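Local coordinates for putative acid phosphatase WZB (PDB 2WMY), which probably catalyses the hydrolysis of phosphotyrosine in proteins, as a member of the low molecular weight protein tyrosine phosphatase family, at residues Ser10-Cys15 with Asn39-Gly44; Thr16-Arg21 with Lys67-Thr72; Leu86-Ser91 with Lys117-Pro122; His112-Lys117 with Ser141-Glu146. The protein carries 1 engineered substitution. One frame throughout, in Å; residues are numbered along the deposited sequence.

Contact 1. Residues Ser10-Cys15 with Asn39-Gly44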
loop_
_atom_site.group_PDB
_atom_site.type_symbol
_atom_site.label_atom_id
_atom_site.label_comp_id
_atom_site.label_asym_id
_atom_site.label_seq_id
_atom_site.Cartn_x
_atom_site.Cartn_y
_atom_site.Cartn_z
ATOM N N SER A 10 -14.278 -0.575 0.302
ATOM C CA SER A 10 -13.261 0.164 -0.437
ATOM C C SER A 10 -11.970 0.243 0.371
ATOM O O SER A 10 -12.000 0.537 1.568
ATOM C CB SER A 10 -13.754 1.578 -0.742
ATOM O OG SER A 10 -15.088 1.560 -1.226
ATOM N N ILE A 11 -10.840 -0.018 -0.280
ATOM C CA ILE A 11 -9.541 0.064 0.390
ATOM C C ILE A 11 -8.540 0.955 -0.357
ATOM O O ILE A 11 -8.305 0.780 -1.561
ATOM C CB ILE A 11 -8.906 -1.327 0.593
ATOM C CG1 ILE A 11 -9.868 -2.276 1.309
ATOM C CG2 ILE A 11 -7.603 -1.212 1.380
ATOM C CD1 ILE A 11 -9.284 -3.667 1.495
ATOM N N LEU A 12 -7.960 1.912 0.362
ATOM C CA LEU A 12 -6.894 2.747 -0.184
ATOM C C LEU A 12 -5.565 2.371 0.466
ATOM O O LEU A 12 -5.378 2.555 1.671
ATOM C CB LEU A 12 -7.195 4.236 0.037
ATOM C CG LEU A 12 -6.225 5.232 -0.625
ATOM C CD1 LEU A 12 -6.246 5.123 -2.156
ATOM C CD2 LEU A 12 -6.532 6.658 -0.194
ATOM N N VAL A 13 -4.647 1.834 -0.333
ATOM C CA VAL A 13 -3.313 1.482 0.147
ATOM C C VAL A 13 -2.334 2.645 -0.026
ATOM O O VAL A 13 -2.211 3.215 -1.106
ATOM C CB VAL A 13 -2.775 0.234 -0.581
ATOM C CG1 VAL A 13 -1.432 -0.189 0.005
ATOM C CG2 VAL A 13 -3.784 -0.906 -0.481
ATOM N N ILE A 14 -1.618 2.998 1.033
ATOM C CA ILE A 14 -0.815 4.213 0.987
ATOM C C ILE A 14 0.628 4.057 1.455
ATOM O O ILE A 14 0.895 3.503 2.532
ATOM C CB ILE A 14 -1.475 5.328 1.827
ATOM C CG1 ILE A 14 -2.931 5.531 1.390
ATOM C CG2 ILE A 14 -0.660 6.615 1.728
ATOM C CD1 ILE A 14 -3.763 6.303 2.374
ATOM N N CYS A 15 1.555 4.562 0.640
ATOM C CA CYS A 15 2.946 4.690 1.045
ATOM C C CYS A 15 3.421 6.122 0.817
ATOM O O CYS A 15 2.655 7.083 0.979
ATOM C CB CYS A 15 3.857 3.670 0.332
ATOM S SG CYS A 15 3.959 3.764 -1.482
ATOM N N ASN A 39 -7.382 0.592 -4.400
ATOM C CA ASN A 39 -6.436 1.492 -5.054
ATOM C C ASN A 39 -5.351 1.985 -4.102
ATOM O O ASN A 39 -5.305 1.580 -2.943
ATOM C CB ASN A 39 -7.179 2.656 -5.711
ATOM C CG ASN A 39 -7.945 2.222 -6.955
ATOM O OD1 ASN A 39 -7.349 1.766 -7.932
ATOM N ND2 ASN A 39 -9.271 2.349 -6.919
ATOM N N SER A 40 -4.475 2.854 -4.592
ATOM C CA SER A 40 -3.293 3.232 -3.837
ATOM C C SER A 40 -2.838 4.647 -4.154
ATOM O O SER A 40 -3.110 5.169 -5.233
ATOM C CB SER A 40 -2.154 2.259 -4.135
ATOM O OG SER A 40 -1.778 2.341 -5.495
ATOM N N ALA A 41 -2.126 5.255 -3.213
ATOM C CA ALA A 41 -1.622 6.620 -3.386
ATOM C C ALA A 41 -0.481 6.886 -2.410
ATOM O O ALA A 41 -0.177 6.057 -1.551
ATOM C CB ALA A 41 -2.736 7.634 -3.195
ATOM N N GLY A 42 0.155 8.041 -2.544
ATOM C CA GLY A 42 1.336 8.330 -1.758
ATOM C C GLY A 42 1.364 9.727 -1.190
ATOM O O GLY A 42 1.007 10.697 -1.865
ATOM N N VAL A 43 1.792 9.839 0.062
ATOM C CA VAL A 43 1.847 11.144 0.706
ATOM C C VAL A 43 2.963 12.012 0.109
ATOM O O VAL A 43 2.973 13.222 0.304
ATOM C CB VAL A 43 1.999 11.035 2.231
ATOM C CG1 VAL A 43 0.764 10.370 2.841
ATOM C CG2 VAL A 43 3.262 10.263 2.581
ATOM N N GLY A 44 3.891 11.390 -0.618
ATOM C CA GLY A 44 4.930 12.115 -1.340
ATOM C C GLY A 44 5.058 11.585 -2.758
ATOM O O GLY A 44 6.149 11.300 -3.243
#

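Contact 2. Residues Thr16-Arg21 with Lys67-Thr72. With SO4 (sulfate ion), chain I.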
loop_
_atom_site.group_PDB
_atom_site.type_symbol
_atom_site.label_atom_id
_atom_site.label_comp_id
_atom_site.label_asym_id
_atom_site.label_seq_id
_atom_site.Cartn_x
_atom_site.Cartn_y
_atom_site.Cartn_z
ATOM N N THR A 16 4.682 6.275 0.445
ATOM C CA THR A 16 5.220 7.609 0.224
ATOM C C THR A 16 5.235 7.975 -1.252
ATOM O O THR A 16 4.537 8.892 -1.675
ATOM C CB THR A 16 6.616 7.728 0.797
ATOM O OG1 THR A 16 6.563 7.367 2.178
ATOM C CG2 THR A 16 7.138 9.153 0.655
ATOM N N GLY A 17 6.018 7.239 -2.036
ATOM C CA GLY A 17 6.144 7.529 -3.449
ATOM C C GLY A 17 5.011 7.011 -4.318
ATOM O O GLY A 17 4.836 7.492 -5.430
ATOM N N ASN A 18 4.248 6.042 -3.810
ATOM C CA ASN A 18 3.255 5.314 -4.612
ATOM C C ASN A 18 3.912 4.677 -5.839
ATOM O O ASN A 18 3.308 4.580 -6.903
ATOM C CB ASN A 18 2.069 6.217 -5.001
ATOM C CG ASN A 18 0.936 5.461 -5.710
ATOM O OD1 ASN A 18 0.370 5.957 -6.676
ATOM N ND2 ASN A 18 0.606 4.271 -5.233
ATOM N N ILE A 19 5.163 4.244 -5.688
ATOM C CA ILE A 19 5.872 3.567 -6.781
ATOM C C ILE A 19 6.537 2.252 -6.347
ATOM O O ILE A 19 6.924 1.451 -7.188
ATOM C CB ILE A 19 6.922 4.480 -7.448
ATOM C CG1 ILE A 19 8.034 4.838 -6.465
ATOM C CG2 ILE A 19 6.274 5.738 -8.000
ATOM C CD1 ILE A 19 9.129 5.684 -7.092
ATOM N N CYS A 20 6.657 2.024 -5.039
ATOM C CA CYS A 20 7.178 0.748 -4.542
ATOM C C CYS A 20 6.162 -0.064 -3.730
ATOM O O CYS A 20 5.615 -1.040 -4.229
ATOM C CB CYS A 20 8.444 0.963 -3.714
ATOM S SG CYS A 20 9.805 1.742 -4.600
ATOM N N ARG A 21 5.905 0.353 -2.489
ATOM C CA ARG A 21 5.093 -0.440 -1.555
ATOM C C ARG A 21 3.601 -0.514 -1.866
ATOM O O ARG A 21 3.056 -1.609 -1.983
ATOM C CB ARG A 21 5.296 0.027 -0.107
ATOM C CG ARG A 21 6.696 -0.260 0.420
ATOM C CD ARG A 21 6.985 0.528 1.679
ATOM N NE ARG A 21 7.156 1.949 1.393
ATOM C CZ ARG A 21 7.424 2.857 2.319
ATOM N NH1 ARG A 21 7.556 2.476 3.577
ATOM N NH2 ARG A 21 7.581 4.137 1.988
ATOM N N LYS A 67 1.564 -3.964 -13.813
ATOM C CA LYS A 67 1.408 -3.205 -15.044
ATOM C C LYS A 67 0.176 -2.308 -15.031
ATOM O O LYS A 67 -0.861 -2.659 -14.474
ATOM C CB LYS A 67 1.431 -4.132 -16.263
ATOM C CG LYS A 67 2.812 -4.713 -16.539
ATOM C CD LYS A 67 2.786 -5.747 -17.655
ATOM C CE LYS A 67 4.193 -6.111 -18.084
ATOM N NZ LYS A 67 4.227 -6.649 -19.472
ATOM N N GLY A 68 0.312 -1.134 -15.635
ATOM C CA GLY A 68 -0.774 -0.179 -15.692
ATOM C C GLY A 68 -0.761 0.806 -14.542
ATOM O O GLY A 68 -1.598 1.704 -14.482
ATOM N N HIS A 69 0.192 0.649 -13.627
ATOM C CA HIS A 69 0.215 1.491 -12.442
ATOM C C HIS A 69 0.604 2.924 -12.763
ATOM O O HIS A 69 1.384 3.175 -13.673
ATOM C CB HIS A 69 1.167 0.945 -11.384
ATOM C CG HIS A 69 1.330 1.865 -10.219
ATOM N ND1 HIS A 69 0.385 1.970 -9.223
ATOM C CD2 HIS A 69 2.308 2.750 -9.908
ATOM C CE1 HIS A 69 0.781 2.869 -8.340
ATOM N NE2 HIS A 69 1.945 3.354 -8.732
ATOM N N ARG A 70 0.074 3.858 -11.982
ATOM C CA ARG A 70 0.342 5.274 -12.177
ATOM C C ARG A 70 0.473 5.955 -10.818
ATOM O O ARG A 70 -0.453 5.912 -10.011
ATOM C CB ARG A 70 -0.807 5.893 -12.973
ATOM C CG ARG A 70 -0.847 7.401 -12.975
ATOM C CD ARG A 70 -2.092 7.902 -13.689
ATOM N NE ARG A 70 -2.202 7.340 -15.030
ATOM C CZ ARG A 70 -1.628 7.862 -16.110
ATOM N NH1 ARG A 70 -1.778 7.276 -17.295
ATOM N NH2 ARG A 70 -0.904 8.970 -16.006
ATOM N N GLY A 71 1.617 6.579 -10.556
ATOM C CA GLY A 71 1.825 7.250 -9.282
ATOM C C GLY A 71 0.736 8.279 -9.015
ATOM O O GLY A 71 0.439 9.102 -9.875
ATOM N N THR A 72 0.147 8.231 -7.824
ATOM C CA THR A 72 -0.998 9.072 -7.478
ATOM C C THR A 72 -0.812 9.735 -6.122
ATOM O O THR A 72 -0.386 9.097 -5.159
ATOM C CB THR A 72 -2.295 8.249 -7.435
ATOM O OG1 THR A 72 -2.518 7.631 -8.709
ATOM C CG2 THR A 72 -3.497 9.121 -7.065
HETATM S S SO4 I . 7.590 3.983 -1.973
HETATM O O1 SO4 I . 6.786 4.169 -3.188
HETATM O O2 SO4 I . 9.002 4.217 -2.295
HETATM O O3 SO4 I . 7.191 4.905 -0.898
HETATM O O4 SO4 I . 7.379 2.613 -1.493
HETATM O O HOH W 1 -2.119 4.904 -7.698
#

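Contact 3. Residues Leu86-Ser91 with Lys117-Pro122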
loop_
_atom_site.group_PDB
_atom_site.type_symbol
_atom_site.label_atom_id
_atom_site.label_comp_id
_atom_site.label_asym_id
_atom_site.label_seq_id
_atom_site.Cartn_x
_atom_site.Cartn_y
_atom_site.Cartn_z
ATOM N N LEU A 86 -4.891 1.921 4.469
ATOM C CA LEU A 86 -3.809 1.125 5.022
ATOM C C LEU A 86 -2.482 1.782 4.677
ATOM O O LEU A 86 -2.130 1.895 3.501
ATOM C CB LEU A 86 -3.874 -0.314 4.490
ATOM C CG LEU A 86 -5.094 -1.105 4.978
ATOM C CD1 LEU A 86 -5.095 -2.511 4.417
ATOM C CD2 LEU A 86 -5.133 -1.139 6.507
ATOM N N VAL A 87 -1.759 2.228 5.699
ATOM C CA VAL A 87 -0.508 2.948 5.477
ATOM C C VAL A 87 0.695 2.119 5.907
ATOM O O VAL A 87 0.582 1.243 6.758
ATOM C CB VAL A 87 -0.471 4.319 6.173
ATOM C CG1 VAL A 87 -1.705 5.135 5.825
ATOM C CG2 VAL A 87 -0.338 4.156 7.678
ATOM N N MET A 88 1.845 2.406 5.304
ATOM C CA MET A 88 3.013 1.557 5.458
ATOM C C MET A 88 3.748 1.837 6.765
ATOM O O MET A 88 4.197 0.916 7.440
ATOM C CB MET A 88 3.946 1.727 4.254
ATOM C CG MET A 88 3.318 1.313 2.925
ATOM S SD MET A 88 2.873 -0.438 2.945
ATOM C CE MET A 88 1.706 -0.524 1.581
ATOM N N GLU A 89 3.838 3.111 7.129
ATOM C CA GLU A 89 4.683 3.515 8.244
ATOM C C GLU A 89 3.946 4.257 9.352
ATOM O O GLU A 89 2.956 4.947 9.107
ATOM C CB GLU A 89 5.831 4.387 7.734
ATOM C CG GLU A 89 6.684 3.730 6.670
ATOM C CD GLU A 89 7.833 4.612 6.240
ATOM O OE1 GLU A 89 8.392 5.292 7.120
ATOM O OE2 GLU A 89 8.178 4.621 5.033
ATOM N N TYR A 90 4.451 4.114 10.575
ATOM C CA TYR A 90 3.963 4.896 11.695
ATOM C C TYR A 90 3.950 6.373 11.327
ATOM O O TYR A 90 2.953 7.061 11.537
ATOM C CB TYR A 90 4.820 4.654 12.937
ATOM C CG TYR A 90 4.548 3.330 13.613
ATOM C CD1 TYR A 90 3.383 3.125 14.343
ATOM C CD2 TYR A 90 5.456 2.282 13.522
ATOM C CE1 TYR A 90 3.129 1.908 14.960
ATOM C CE2 TYR A 90 5.211 1.064 14.136
ATOM C CZ TYR A 90 4.050 0.883 14.853
ATOM O OH TYR A 90 3.813 -0.327 15.459
ATOM N N SER A 91 5.047 6.855 10.751
ATOM C CA SER A 91 5.132 8.260 10.357
ATOM C C SER A 91 3.985 8.671 9.424
ATOM O O SER A 91 3.567 9.825 9.415
ATOM C CB SER A 91 6.484 8.556 9.705
ATOM O OG SER A 91 6.701 7.699 8.597
ATOM N N LYS A 117 5.044 -4.205 12.804
ATOM C CA LYS A 117 3.945 -3.701 11.982
ATOM C C LYS A 117 4.359 -2.788 10.832
ATOM O O LYS A 117 3.605 -2.594 9.890
ATOM C CB LYS A 117 2.909 -2.984 12.853
ATOM C CG LYS A 117 2.429 -3.800 14.033
ATOM C CD LYS A 117 1.157 -3.234 14.632
ATOM C CE LYS A 117 0.845 -3.918 15.957
ATOM N NZ LYS A 117 1.270 -5.357 15.954
ATOM N N GLU A 118 5.549 -2.215 10.907
ATOM C CA GLU A 118 5.940 -1.241 9.903
ATOM C C GLU A 118 6.548 -1.899 8.663
ATOM O O GLU A 118 7.390 -2.795 8.767
ATOM C CB GLU A 118 6.900 -0.215 10.509
ATOM C CG GLU A 118 7.336 0.863 9.549
ATOM C CD GLU A 118 7.688 2.152 10.254
ATOM O OE1 GLU A 118 8.853 2.586 10.145
ATOM O OE2 GLU A 118 6.800 2.726 10.917
ATOM N N ILE A 119 6.101 -1.465 7.488
ATOM C CA ILE A 119 6.723 -1.896 6.239
ATOM C C ILE A 119 7.795 -0.874 5.851
ATOM O O ILE A 119 7.466 0.240 5.452
ATOM C CB ILE A 119 5.690 -1.998 5.100
ATOM C CG1 ILE A 119 4.411 -2.693 5.587
ATOM C CG2 ILE A 119 6.292 -2.698 3.885
ATOM C CD1 ILE A 119 4.559 -4.182 5.835
ATOM N N PRO A 120 9.081 -1.251 5.964
ATOM C CA PRO A 120 10.178 -0.306 5.729
ATOM C C PRO A 120 10.198 0.157 4.281
ATOM O O PRO A 120 9.613 -0.502 3.423
ATOM C CB PRO A 120 11.440 -1.135 6.035
ATOM C CG PRO A 120 10.951 -2.339 6.776
ATOM C CD PRO A 120 9.577 -2.602 6.259
ATOM N N ASP A 121 10.868 1.277 4.030
ATOM C CA ASP A 121 10.967 1.884 2.703
ATOM C C ASP A 121 12.122 1.247 1.928
ATOM O O ASP A 121 13.265 1.338 2.361
ATOM C CB ASP A 121 11.230 3.380 2.877
ATOM C CG ASP A 121 11.264 4.140 1.559
ATOM O OD1 ASP A 121 11.237 3.508 0.487
ATOM O OD2 ASP A 121 11.332 5.385 1.609
ATOM N N PRO A 122 11.821 0.598 0.788
ATOM C CA PRO A 122 12.813 -0.095 -0.034
ATOM C C PRO A 122 13.384 0.795 -1.131
ATOM O O PRO A 122 14.338 0.387 -1.791
ATOM C CB PRO A 122 11.995 -1.209 -0.709
ATOM C CG PRO A 122 10.561 -0.765 -0.639
ATOM C CD PRO A 122 10.478 0.495 0.193
HETATM O O HOH W 2 2.411 -1.375 8.192
HETATM O O HOH W 3 9.038 6.656 3.421
HETATM O O HOH W 4 7.529 5.684 10.098
#

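Contact 4. Residues His112-Lys117 with Ser141-Glu146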
loop_
_atom_site.group_PDB
_atom_site.type_symbol
_atom_site.label_atom_id
_atom_site.label_comp_id
_atom_site.label_asym_id
_atom_site.label_seq_id
_atom_site.Cartn_x
_atom_site.Cartn_y
_atom_site.Cartn_z
ATOM N N HIS A 112 -0.520 -4.232 10.209
ATOM C CA HIS A 112 -1.108 -4.216 11.547
ATOM C C HIS A 112 -1.083 -5.592 12.196
ATOM O O HIS A 112 -0.858 -5.708 13.394
ATOM C CB HIS A 112 -2.550 -3.698 11.527
ATOM C CG HIS A 112 -3.216 -3.747 12.867
ATOM N ND1 HIS A 112 -3.131 -2.716 13.779
ATOM C CD2 HIS A 112 -3.951 -4.716 13.464
ATOM C CE1 HIS A 112 -3.793 -3.042 14.874
ATOM N NE2 HIS A 112 -4.299 -4.253 14.711
ATOM N N TRP A 113 -1.303 -6.625 11.388
ATOM C CA TRP A 113 -1.438 -7.987 11.881
ATOM C C TRP A 113 -0.116 -8.748 11.989
ATOM O O TRP A 113 -0.099 -9.918 12.361
ATOM C CB TRP A 113 -2.436 -8.745 11.003
ATOM C CG TRP A 113 -3.754 -8.039 10.956
ATOM C CD1 TRP A 113 -4.323 -7.423 9.876
ATOM C CD2 TRP A 113 -4.654 -7.840 12.051
ATOM N NE1 TRP A 113 -5.526 -6.864 10.232
ATOM C CE2 TRP A 113 -5.754 -7.110 11.562
ATOM C CE3 TRP A 113 -4.641 -8.222 13.400
ATOM C CZ2 TRP A 113 -6.832 -6.749 12.370
ATOM C CZ3 TRP A 113 -5.716 -7.859 14.206
ATOM C CH2 TRP A 113 -6.792 -7.129 13.687
ATOM N N LEU A 114 0.986 -8.077 11.670
ATOM C CA LEU A 114 2.313 -8.674 11.780
ATOM C C LEU A 114 2.936 -8.333 13.132
ATOM O O LEU A 114 2.609 -7.306 13.727
ATOM C CB LEU A 114 3.214 -8.181 10.647
ATOM C CG LEU A 114 2.695 -8.466 9.238
ATOM C CD1 LEU A 114 3.704 -8.019 8.186
ATOM C CD2 LEU A 114 2.371 -9.943 9.091
ATOM N N ASP A 115 3.829 -9.196 13.613
ATOM C CA ASP A 115 4.494 -8.972 14.898
ATOM C C ASP A 115 5.158 -7.602 14.923
ATOM O O ASP A 115 4.917 -6.799 15.826
ATOM C CB ASP A 115 5.510 -10.079 15.190
ATOM C CG ASP A 115 4.848 -11.382 15.618
ATOM O OD1 ASP A 115 3.696 -11.339 16.108
ATOM O OD2 ASP A 115 5.483 -12.448 15.467
ATOM N N SER A 116 6.001 -7.342 13.929
ATOM C CA SER A 116 6.461 -5.987 13.671
ATOM C C SER A 116 5.569 -5.404 12.579
ATOM O O SER A 116 5.354 -6.038 11.550
ATOM C CB SER A 116 7.925 -5.979 13.247
ATOM O OG SER A 116 8.386 -4.652 13.077
ATOM N N LYS A 117 5.044 -4.205 12.804
ATOM C CA LYS A 117 3.945 -3.701 11.982
ATOM C C LYS A 117 4.359 -2.788 10.832
ATOM O O LYS A 117 3.605 -2.594 9.890
ATOM C CB LYS A 117 2.909 -2.984 12.853
ATOM C CG LYS A 117 2.429 -3.800 14.033
ATOM C CD LYS A 117 1.157 -3.234 14.632
ATOM C CE LYS A 117 0.845 -3.918 15.957
ATOM N NZ LYS A 117 1.270 -5.357 15.954
ATOM N N SER A 141 -0.746 -8.843 3.747
ATOM C CA SER A 141 -1.924 -8.925 2.873
ATOM C C SER A 141 -2.793 -10.151 3.141
ATOM O O SER A 141 -4.018 -10.054 3.175
ATOM C CB SER A 141 -1.508 -8.934 1.397
ATOM O OG SER A 141 -0.915 -7.704 1.043
ATOM N N LYS A 142 -2.160 -11.310 3.297
ATOM C CA LYS A 142 -2.903 -12.530 3.595
ATOM C C LYS A 142 -3.696 -12.353 4.883
ATOM O O LYS A 142 -4.855 -12.738 4.966
ATOM C CB LYS A 142 -1.967 -13.743 3.699
ATOM C CG LYS A 142 -1.368 -14.186 2.367
ATOM C CD LYS A 142 -0.284 -15.246 2.557
ATOM C CE LYS A 142 0.432 -15.552 1.246
ATOM N NZ LYS A 142 1.678 -16.361 1.434
ATOM N N ARG A 143 -3.071 -11.754 5.886
ATOM C CA ARG A 143 -3.736 -11.579 7.172
ATOM C C ARG A 143 -4.848 -10.533 7.131
ATOM O O ARG A 143 -5.886 -10.719 7.758
ATOM C CB ARG A 143 -2.720 -11.279 8.272
ATOM C CG ARG A 143 -1.671 -12.372 8.398
ATOM C CD ARG A 143 -0.707 -12.130 9.548
ATOM N NE ARG A 143 0.198 -13.266 9.707
ATOM C CZ ARG A 143 1.059 -13.407 10.707
ATOM N NH1 ARG A 143 1.142 -12.484 11.657
ATOM N NH2 ARG A 143 1.835 -14.480 10.761
ATOM N N TRP A 144 -4.650 -9.449 6.381
ATOM C CA TRP A 144 -5.730 -8.479 6.200
ATOM C C TRP A 144 -6.907 -9.120 5.475
ATOM O O TRP A 144 -8.058 -8.814 5.764
ATOM C CB TRP A 144 -5.262 -7.210 5.472
ATOM C CG TRP A 144 -4.945 -6.071 6.411
ATOM C CD1 TRP A 144 -3.739 -5.462 6.587
ATOM C CD2 TRP A 144 -5.857 -5.422 7.309
ATOM N NE1 TRP A 144 -3.843 -4.470 7.536
ATOM C CE2 TRP A 144 -5.134 -4.423 7.992
ATOM C CE3 TRP A 144 -7.214 -5.592 7.604
ATOM C CZ2 TRP A 144 -5.721 -3.596 8.954
ATOM C CZ3 TRP A 144 -7.799 -4.762 8.557
ATOM C CH2 TRP A 144 -7.050 -3.783 9.223
ATOM N N ALA A 145 -6.617 -10.032 4.555
ATOM C CA ALA A 145 -7.673 -10.698 3.800
ATOM C C ALA A 145 -8.445 -11.665 4.689
ATOM O O ALA A 145 -9.659 -11.805 4.552
ATOM C CB ALA A 145 -7.102 -11.420 2.600
ATOM N N GLU A 146 -7.739 -12.327 5.602
ATOM C CA GLU A 146 -8.383 -13.234 6.542
ATOM C C GLU A 146 -9.404 -12.472 7.381
ATOM O O GLU A 146 -10.474 -12.985 7.692
ATOM C CB GLU A 146 -7.342 -13.908 7.441
ATOM C CG GLU A 146 -6.467 -14.926 6.723
ATOM C CD GLU A 146 -5.209 -15.287 7.506
ATOM O OE1 GLU A 146 -4.472 -16.200 7.064
ATOM O OE2 GLU A 146 -4.955 -14.654 8.559
HETATM O O HOH W 5 3.935 -12.009 12.442
#

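Contact 1. Residues Ser10-Cys15 with Asn39-Gly44
V13 and N39 meet through flat peptide groups, with no ring involved: V13 N lies in the plane of the N39 carbonyl, 2.7 Å from N39 O, and its N-H points almost straight at that oxygen (173°). C15 N likewise lies in the plane of the A41 carbonyl, whereas V43 N stands tilted from that of C15. One face of the sheet carries L12 and I14 beside N39 and A41. There L12 CD1 lies 4.4 Å from A41 CB. I14 CG2 sits 3.4 Å from A41 O and 4.2 Å from V43 CG1. The other face carries V13, S40 and C15; V13 CB packs 4.1 Å from S40 CB, and S40 OG is hydrogen-bonded to E26 OE1 and N18 ND2. Five backbone hydrogen bonds join the parallel strands, which are linked through helix 21-32 as a beta-alpha-beta unit. Two of them hold C15, the predicted nucleophile: C15 N gives to A41 O at 3.2 Å and C15 O accepts from V43 N at 3.0 Å. With both polar backbone atoms engaged, its backbone is probably held in place where the strand gives way to the predicted catalytic loop.

Contact 2. Residues Thr16-Arg21 with Lys67-Thr72
N18 reaches T72 with its carboxamide: CG is anti to the backbone N (chi1 -174°), and OD1 accepts from T72 N at 2.6 Å, the donor lying in the amide plane on a lone pair. The other end of the amide, ND2, is hydrogen-bonded to S22 OG and S40 OG, so both polar atoms of the group are used and its rotation is fixed. H69 holds the backbone of the same residue. Its NE2 donates to N18 O at 2.6 Å, with that oxygen near the ring plane at its edge. The N18 amide and the H69 ring stand 72° apart, ND2 lying 3.4 Å from CE1. An alanine at N18 would remove OD1 and ND2, and would probably leave T72 N without this acceptor and the loop freer to shift. The positive phi and psi of N18 help curl the loop around a sulfate, probably from the crystallisation liquor. G17 N donates a hydrogen bond to sulfate O3 at 2.8 Å, and C20 N donates one to O1 at 2.8 Å. R21 bends at chi3 (-71°), which brings NE to 3.0 Å from O4, while NH2 lies 3.0 Å from O3, both as hydrogen-bond donors; the sulfur sits in the guanidinium plane. C15 to R21 form the C-X5-R phosphate-binding loop of this family. Its inward N-H groups and the arginine are arranged to receive an oxyanion, consistent with a phosphate site, and the bonds of H69 NE2 to N18 O and of T72 N to N18 OD1 probably help to hold that shape.

Contact 3. Residues Leu86-Ser91 with Lys117-Pro122
K117 lies beside the phenol end of Y90, its CB 3.8 Å from Y90 OH, and NZ makes weak hydrogen bonds to H112 O and L114 O. E118 follows with CG anti to the backbone N (chi1 -178°) and an extended chain. Its OE2 accepts from Y90 N at 2.7 Å, the donor standing above the carboxylate plane. The same oxygen lies at the edge of the Y90 ring, 3.0 Å from CD2, and a water ties it to S91 N and E89 OE1. E118 OE1 and E89 OE1 are 4.1 Å apart, like charges that the water may ease. An alanine at E118 would probably leave Y90 N without this acceptor and the bridging water short of one partner. I119 N donates to M88 O at 3.0 Å, and I119 CG1 packs 3.8 Å from M88 SD. D121 CB lies 3.9 Å from E89 OE2, and a water joins that oxygen to D121 OD2; D121 OD1 accepts a hydrogen bond from Y123 N. E89 OE2 is salt-bridged to R21, whose NH1 also donates a hydrogen bond to I119 O. The arrangement is that of the aspartate-bearing loop of low molecular weight phosphatases, carrying D121, the predicted proton donor.

Contact 4. Residues His112-Lys117 with Ser141-Glu146
The loop between strand 107-109 and the C-terminal helix 127-147 folds back on that helix through W113 and W144, an edge-to-face, T-shaped indole pair. The edge of the W113 five-membered ring points at the face of the W144 six-membered ring, with centroids 4.2 Å apart and planes at 73°. W113 NE1 leads, standing 3.1 Å above the W144 plane over the ring centre, and CD1 follows 3.6 Å from W144 CD2. W144 NE1 is hydrogen-bonded to L109 O, which helps fix the ring that receives the edge. One face of the W113 indole is covered by H112, whose CD2 lies 3.3 Å above its plane, and K147 makes a cation-pi contact with W113. R143 supplies the polar part. Its CG is anti to the carbonyl carbon (chi1 -58°) and the chain then runs extended to NE; beyond it, NH1 donates to W113 O at 2.9 Å, with the oxygen in the guanidinium plane. L114 CD2 covers one face of that group, 3.8 Å from NH1. Nearer the backbone, W113 CB meets R143 CB at 3.7 Å, and a water spans D115 N and NH1, its bond to NH1 being weak. Aromatic edge, arginine and leucine together hold the loop against the helix at R143 and W144, on the long final helix that flanks the parallel sheet of this alpha/beta phosphatase fold.

In the fold
Contacts 1, 2 and 3 gather around the sulfate. C15 of contact 1 and D121 of contact 3 bring their side chains to about 3 and 4 Å from it, and R21 of contact 2 grips it. Contacts 1 and 2, centres about 9 Å apart, join through G42 N and T72 O (2.9 Å). I14 N lies 2.8 Å from L86 O, so contacts 1 and 3 meet in the same sheet. The R21-E89 salt bridge (NH1 to OE2, 2.7 Å) ties contact 2 to contact 3. Contact 4 lies farther off, centred about 21 Å from contact 2, the L114 side chain about 11 Å from that of R21, but shares K117 with contact 3, and L86 CD2 packs 3.5 Å from W144 CZ2.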